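Local structure of catalase-3 (Neurospora crassa, 4AJ9) at residues F133-N138 and W228-K233; D261-E264 and A268-W271. The protein breaks hydrogen peroxide down to oxygen and water with the help of a heme cofactor, probably protecting the cell from its toxic effects. All blocks are in the same frame, centred on the assembly; numbering follows the deposited sequence.

Contact 1: residues F133-N138 and W228-K233; sequences FDIVGN and WHWKTK. With HEM (protoporphyrin IX containing Fe), chain Y.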
loop_
_atom_site.group_PDB
_atom_site.type_symbol
_atom_site.label_atom_id
_atom_site.label_comp_id
_atom_site.label_asym_id
_atom_site.label_seq_id
_atom_site.Cartn_x
_atom_site.Cartn_y
_atom_site.Cartn_z
ATOM N N PHE C 133 -5.270 -15.976 21.694
ATOM C CA PHE C 133 -5.551 -15.081 22.807
ATOM C C PHE C 133 -4.291 -14.296 23.161
ATOM O O PHE C 133 -3.268 -14.883 23.485
ATOM C CB PHE C 133 -6.016 -15.879 24.033
ATOM C CG PHE C 133 -6.230 -15.031 25.254
ATOM C CD1 PHE C 133 -7.085 -13.947 25.214
ATOM C CD2 PHE C 133 -5.574 -15.318 26.445
ATOM C CE1 PHE C 133 -7.289 -13.146 26.345
ATOM C CE2 PHE C 133 -5.783 -14.536 27.584
ATOM C CZ PHE C 133 -6.640 -13.443 27.530
ATOM N N ASP C 134 -4.358 -12.975 23.077
ATOM C CA ASP C 134 -3.191 -12.148 23.367
ATOM C C ASP C 134 -3.448 -11.367 24.645
ATOM O O ASP C 134 -4.525 -10.762 24.818
ATOM C CB ASP C 134 -2.932 -11.112 22.269
ATOM C CG ASP C 134 -2.588 -11.718 20.920
ATOM O OD1 ASP C 134 -2.381 -12.949 20.808
ATOM O OD2 ASP C 134 -2.516 -10.919 19.962
ATOM N N ILE C 135 -2.463 -11.389 25.534
ATOM C CA ILE C 135 -2.410 -10.444 26.628
ATOM C C ILE C 135 -1.337 -9.431 26.267
ATOM O O ILE C 135 -0.132 -9.714 26.315
ATOM C CB ILE C 135 -2.077 -11.125 27.971
ATOM C CG1 ILE C 135 -3.216 -12.078 28.373
ATOM C CG2 ILE C 135 -1.825 -10.082 29.036
ATOM C CD1 ILE C 135 -2.907 -12.929 29.620
ATOM N N VAL C 136 -1.778 -8.254 25.869
ATOM C CA VAL C 136 -0.859 -7.223 25.387
ATOM C C VAL C 136 -0.573 -6.288 26.547
ATOM O O VAL C 136 -1.291 -5.312 26.765
ATOM C CB VAL C 136 -1.467 -6.450 24.196
ATOM C CG1 VAL C 136 -0.462 -5.426 23.631
ATOM C CG2 VAL C 136 -1.913 -7.427 23.114
ATOM N N GLY C 137 0.467 -6.613 27.305
ATOM C CA GLY C 137 0.746 -5.928 28.559
ATOM C C GLY C 137 2.005 -5.082 28.566
ATOM O O GLY C 137 2.713 -5.020 27.566
ATOM N N ASN C 138 2.263 -4.407 29.689
ATOM C CA ASN C 138 3.516 -3.686 29.909
ATOM C C ASN C 138 4.182 -4.177 31.186
ATOM O O ASN C 138 3.619 -5.011 31.888
ATOM C CB ASN C 138 3.264 -2.178 30.009
ATOM C CG ASN C 138 3.058 -1.538 28.652
ATOM O OD1 ASN C 138 3.532 -2.057 27.650
ATOM N ND2 ASN C 138 2.336 -0.415 28.611
ATOM N N TRP C 228 -4.480 -9.414 35.139
ATOM C CA TRP C 228 -3.438 -10.361 34.738
ATOM C C TRP C 228 -2.082 -9.902 35.240
ATOM O O TRP C 228 -1.717 -8.718 35.094
ATOM C CB TRP C 228 -3.343 -10.482 33.208
ATOM C CG TRP C 228 -4.547 -11.004 32.510
ATOM C CD1 TRP C 228 -5.384 -10.303 31.684
ATOM C CD2 TRP C 228 -5.036 -12.352 32.524
ATOM N NE1 TRP C 228 -6.366 -11.130 31.197
ATOM C CE2 TRP C 228 -6.169 -12.394 31.691
ATOM C CE3 TRP C 228 -4.615 -13.530 33.152
ATOM C CZ2 TRP C 228 -6.903 -13.563 31.489
ATOM C CZ3 TRP C 228 -5.342 -14.690 32.945
ATOM C CH2 TRP C 228 -6.470 -14.699 32.123
ATOM N N HIS C 229 -1.322 -10.844 35.793
ATOM C CA HIS C 229 0.031 -10.569 36.271
ATOM C C HIS C 229 0.980 -11.638 35.758
ATOM O O HIS C 229 0.644 -12.826 35.763
ATOM C CB HIS C 229 0.098 -10.594 37.801
ATOM C CG HIS C 229 -0.722 -9.540 38.474
ATOM N ND1 HIS C 229 -0.162 -8.540 39.240
ATOM C CD2 HIS C 229 -2.061 -9.349 38.526
ATOM C CE1 HIS C 229 -1.122 -7.776 39.733
ATOM N NE2 HIS C 229 -2.283 -8.238 39.306
ATOM N N TRP C 230 2.162 -11.223 35.312
ATOM C CA TRP C 230 3.243 -12.167 35.051
ATOM C C TRP C 230 4.312 -11.921 36.098
ATOM O O TRP C 230 4.793 -10.800 36.237
ATOM C CB TRP C 230 3.871 -11.953 33.666
ATOM C CG TRP C 230 3.028 -12.332 32.472
ATOM C CD1 TRP C 230 2.454 -11.482 31.566
ATOM C CD2 TRP C 230 2.717 -13.658 32.031
ATOM N NE1 TRP C 230 1.796 -12.206 30.596
ATOM C CE2 TRP C 230 1.941 -13.540 30.861
ATOM C CE3 TRP C 230 3.019 -14.933 32.514
ATOM C CZ2 TRP C 230 1.454 -14.648 30.176
ATOM C CZ3 TRP C 230 2.540 -16.033 31.834
ATOM C CH2 TRP C 230 1.771 -15.885 30.667
ATOM N N LYS C 231 4.694 -12.967 36.820
ATOM C CA LYS C 231 5.683 -12.853 37.885
ATOM C C LYS C 231 6.972 -13.519 37.429
ATOM O O LYS C 231 7.005 -14.717 37.164
ATOM C CB LYS C 231 5.163 -13.513 39.168
ATOM C CG LYS C 231 3.881 -12.891 39.725
ATOM C CD LYS C 231 4.081 -11.433 40.110
ATOM C CE LYS C 231 4.934 -11.288 41.349
ATOM N NZ LYS C 231 5.260 -9.855 41.635
ATOM N N THR C 232 8.039 -12.742 37.308
ATOM C CA THR C 232 9.277 -13.302 36.778
ATOM C C THR C 232 9.891 -14.308 37.756
ATOM O O THR C 232 10.049 -14.020 38.947
ATOM C CB THR C 232 10.301 -12.211 36.411
ATOM O OG1 THR C 232 11.555 -12.828 36.114
ATOM C CG2 THR C 232 10.481 -11.228 37.559
ATOM N N LYS C 233 10.223 -15.492 37.257
ATOM C CA LYS C 233 10.898 -16.484 38.096
ATOM C C LYS C 233 12.387 -16.176 38.209
ATOM O O LYS C 233 13.111 -16.814 38.982
ATOM C CB LYS C 233 10.680 -17.909 37.570
ATOM C CG LYS C 233 9.203 -18.316 37.457
ATOM C CD LYS C 233 8.461 -18.063 38.758
ATOM C CE LYS C 233 9.037 -18.904 39.893
ATOM N NZ LYS C 233 8.495 -18.501 41.226
HETATM C CHA HEM Y . 1.567 -1.530 20.537
HETATM C CHB HEM Y . 0.829 -2.197 25.301
HETATM C CHC HEM Y . -2.325 1.479 25.284
HETATM C CHD HEM Y . -2.234 1.536 20.441
HETATM C C1A HEM Y . 1.686 -2.010 21.829
HETATM C C2A HEM Y . 2.593 -3.057 22.289
HETATM C C3A HEM Y . 2.394 -3.224 23.608
HETATM C C4A HEM Y . 1.347 -2.313 24.023
HETATM C CMA HEM Y . 3.117 -4.220 24.548
HETATM C CAA HEM Y . 3.634 -3.791 21.402
HETATM C CBA HEM Y . 3.134 -5.160 20.952
HETATM C CGA HEM Y . 4.241 -5.842 20.192
HETATM O O1A HEM Y . 4.129 -5.976 18.949
HETATM O O2A HEM Y . 5.248 -6.248 20.831
HETATM C C1B HEM Y . -0.137 -1.295 25.704
HETATM C C2B HEM Y . -0.758 -1.240 27.016
HETATM C C3B HEM Y . -1.617 -0.209 27.023
HETATM C C4B HEM Y . -1.582 0.399 25.707
HETATM C CMB HEM Y . -0.406 -2.224 28.155
HETATM C CAB HEM Y . -2.559 0.269 28.155
HETATM C CBB HEM Y . -2.984 -0.585 29.094
HETATM C C1C HEM Y . -2.629 1.746 23.971
HETATM C C2C HEM Y . -3.733 2.566 23.496
HETATM C C3C HEM Y . -3.675 2.584 22.162
HETATM C C4C HEM Y . -2.577 1.750 21.749
HETATM C CMC HEM Y . -4.739 3.317 24.389
HETATM C CAC HEM Y . -4.629 3.263 21.170
HETATM C CBC HEM Y . -5.922 3.372 21.480
HETATM C C1D HEM Y . -1.210 0.744 20.013
HETATM C C2D HEM Y . -0.871 0.547 18.628
HETATM C C3D HEM Y . 0.315 -0.407 18.657
HETATM C C4D HEM Y . 0.566 -0.697 20.052
HETATM C CMD HEM Y . -1.573 1.179 17.408
HETATM C CAD HEM Y . 1.075 -0.966 17.444
HETATM C CBD HEM Y . 0.490 -2.342 17.151
HETATM C CGD HEM Y . 1.109 -2.895 15.895
HETATM O O1D HEM Y . 1.075 -4.136 15.717
HETATM O O2D HEM Y . 1.662 -2.097 15.095
HETATM N NA HEM Y . 0.945 -1.589 22.914
HETATM N NB HEM Y . -0.669 -0.288 24.940
HETATM N NC HEM Y . -1.949 1.263 22.874
HETATM N ND HEM Y . -0.359 0.001 20.819
HETATM FE FE HEM Y . -0.561 -0.245 22.898
HETATM O O HOH W 1 1.598 -10.438 28.307
#
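Ile-135 of strand 133-138 and Trp-228 of strand 228-232 bring their CA atoms no nearer than 8.2 Å, and the strand axes, at an angle of 63° between their N-to-C directions, approach to 9.1 Å. At that spacing no backbone hydrogen bond links them; side chains and a water fill the interval. Trp-228 offers one face of its indole to Ile-135, whose CD1 stands 3.6 Å from CD2 of Trp-228, almost straight above the five-membered ring in a CH-pi contact. With CG1 anti to its own carbonyl carbon (chi1 -65°) and the chain extended beyond it (chi2 173°), Ile-135 presents its terminal methyl to the ring, while its CG2 branch turns to Trp-230. The benzo part of the same indole reaches Phe-133 through CZ2: this atom of Trp-228 lies 4.0 Å from CZ of Phe-133, at the edge of the phenyl ring and near its plane. Were Trp-228 replaced by an alanine, the Ile-135 methyl would probably lose the ring face it rests on, and a gap would be likely to open beside the Phe-133 edge. NE1 of Trp-230 donates to a water 2.9 Å away, which in turn donates to O of Ile-135 over 2.7 Å. Strand 133-138 also borders the heme: CG1 of Val-136 packs 3.6 Å from C3A of the porphyrin, and Asn-138 is a predicted active-site residue. Alternation along the strand sends Val-136 to the cofactor and Phe-133 and Ile-135 to the tryptophans, so that the large apolar side chains are kept for the tryptophan side. Within the catalase beta-barrel, the contact therefore backs the heme-lining strand with apolar groups, and one water satisfies both a buried indole N-H and a backbone carbonyl.

Contact 2: residues D261-E264 and A268-W271; sequences DAIE and APSW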
loop_
_atom_site.group_PDB
_atom_site.type_symbol
_atom_site.label_atom_id
_atom_site.label_comp_id
_atom_site.label_asym_id
_atom_site.label_seq_id
_atom_site.Cartn_x
_atom_site.Cartn_y
_atom_site.Cartn_z
ATOM N N ASP C 261 20.607 -14.972 24.328
ATOM C CA ASP C 261 21.684 -15.756 24.938
ATOM C C ASP C 261 21.141 -16.724 25.981
ATOM O O ASP C 261 21.576 -17.875 26.064
ATOM C CB ASP C 261 22.744 -14.853 25.602
ATOM C CG ASP C 261 23.676 -14.189 24.605
ATOM O OD1 ASP C 261 23.700 -14.584 23.420
ATOM O OD2 ASP C 261 24.402 -13.268 25.022
ATOM N N ALA C 262 20.208 -16.240 26.797
ATOM C CA ALA C 262 19.617 -17.059 27.843
ATOM C C ALA C 262 18.968 -18.280 27.209
ATOM O O ALA C 262 19.130 -19.405 27.683
ATOM C CB ALA C 262 18.596 -16.251 28.647
ATOM N N ILE C 263 18.247 -18.058 26.114
ATOM C CA ILE C 263 17.563 -19.150 25.435
ATOM C C ILE C 263 18.530 -20.112 24.740
ATOM O O ILE C 263 18.365 -21.335 24.819
ATOM C CB ILE C 263 16.500 -18.613 24.448
ATOM C CG1 ILE C 263 15.364 -17.954 25.236
ATOM C CG2 ILE C 263 15.976 -19.736 23.552
ATOM C CD1 ILE C 263 14.335 -17.222 24.377
ATOM N N GLU C 264 19.541 -19.571 24.070
ATOM C CA GLU C 264 20.498 -20.417 23.360
ATOM C C GLU C 264 21.261 -21.298 24.337
ATOM O O GLU C 264 21.600 -22.433 24.019
ATOM C CB GLU C 264 21.491 -19.580 22.555
ATOM C CG GLU C 264 20.963 -19.081 21.227
ATOM C CD GLU C 264 20.488 -20.212 20.331
ATOM O OE1 GLU C 264 21.102 -21.306 20.377
ATOM O OE2 GLU C 264 19.502 -20.002 19.584
ATOM N N ALA C 268 16.296 -21.026 29.652
ATOM C CA ALA C 268 15.038 -20.385 29.278
ATOM C C ALA C 268 14.427 -19.659 30.467
ATOM O O ALA C 268 14.378 -20.196 31.577
ATOM C CB ALA C 268 14.066 -21.422 28.742
ATOM N N PRO C 269 13.948 -18.427 30.244
ATOM C CA PRO C 269 13.304 -17.702 31.343
ATOM C C PRO C 269 11.850 -18.141 31.521
ATOM O O PRO C 269 11.213 -18.566 30.547
ATOM C CB PRO C 269 13.382 -16.245 30.876
ATOM C CG PRO C 269 13.317 -16.343 29.370
ATOM C CD PRO C 269 14.013 -17.630 29.002
ATOM N N SER C 270 11.342 -18.053 32.752
ATOM C CA SER C 270 9.948 -18.366 33.042
ATOM C C SER C 270 9.255 -17.233 33.780
ATOM O O SER C 270 9.905 -16.407 34.422
ATOM C CB SER C 270 9.824 -19.652 33.866
ATOM O OG SER C 270 10.344 -20.745 33.142
ATOM N N TRP C 271 7.926 -17.203 33.657
ATOM C CA TRP C 271 7.075 -16.305 34.423
ATOM C C TRP C 271 5.850 -17.091 34.829
ATOM O O TRP C 271 5.307 -17.869 34.032
ATOM C CB TRP C 271 6.584 -15.134 33.571
ATOM C CG TRP C 271 7.621 -14.136 33.171
ATOM C CD1 TRP C 271 7.852 -12.922 33.748
ATOM C CD2 TRP C 271 8.544 -14.248 32.085
ATOM N NE1 TRP C 271 8.861 -12.269 33.092
ATOM C CE2 TRP C 271 9.313 -13.066 32.069
ATOM C CE3 TRP C 271 8.804 -15.238 31.131
ATOM C CZ2 TRP C 271 10.325 -12.846 31.138
ATOM C CZ3 TRP C 271 9.808 -15.017 30.202
ATOM C CH2 TRP C 271 10.557 -13.827 30.210
#
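In Ile-263, a chi1 of -68° sets CG1 anti to the carbonyl carbon and beside the backbone N, which brings this branch to Pro-269. The methylene CG1 of Ile-263 meets CD of Pro-269 at 4.0 Å, the two side chains crossing at about a right angle. Each residue suits its place: the branched isoleucine gives the last turn of helix 254-264 an apolar side chain to set against the ring, and proline offers a rigid hydrocarbon ring while lacking the backbone N-H that a buried position would have to satisfy. Next to this pair the chains come close through their backbones, with CA of Ile-263 4.8 Å from CA of Ala-268. Ala-262 directs its small methyl group toward 268-271. Three residues separate the segments, making this a short helix-to-strand connection. Ser-265, just past the helix, bonds through OG to the carbonyl of Ala-262. Arg-204 touches both Ala-262 and Pro-269, while Pro-269 pairs through its backbone with Leu-312 of strand 305-314. The connection thus delivers the chain from helix 254-264 into strand 270-278, which runs between strands 223-232 and 305-314 of the antiparallel sheet.

How the contacts relate
The two contacts follow one another along the chain: both segments of contact 1 precede those of contact 2 in the sequence, and their centres lie about 16 Å apart within the catalase family region. Strands 223-232 and 270-278 join them as antiparallel neighbours in one sheet. The seam is direct: N of Lys-233 is 3.0 Å from O of Ser-270, a probable hydrogen bond, and CB of Trp-271 packs 3.7 Å from CE3 of Trp-230. Contact 1 lies toward the heme, whereas contact 2 contains none of the heme-pocket residues and sits where the helix leads into the sheet. Together they trace a continuous path from the cofactor's wall through the tryptophan-rich interior to the end of helix 254-264.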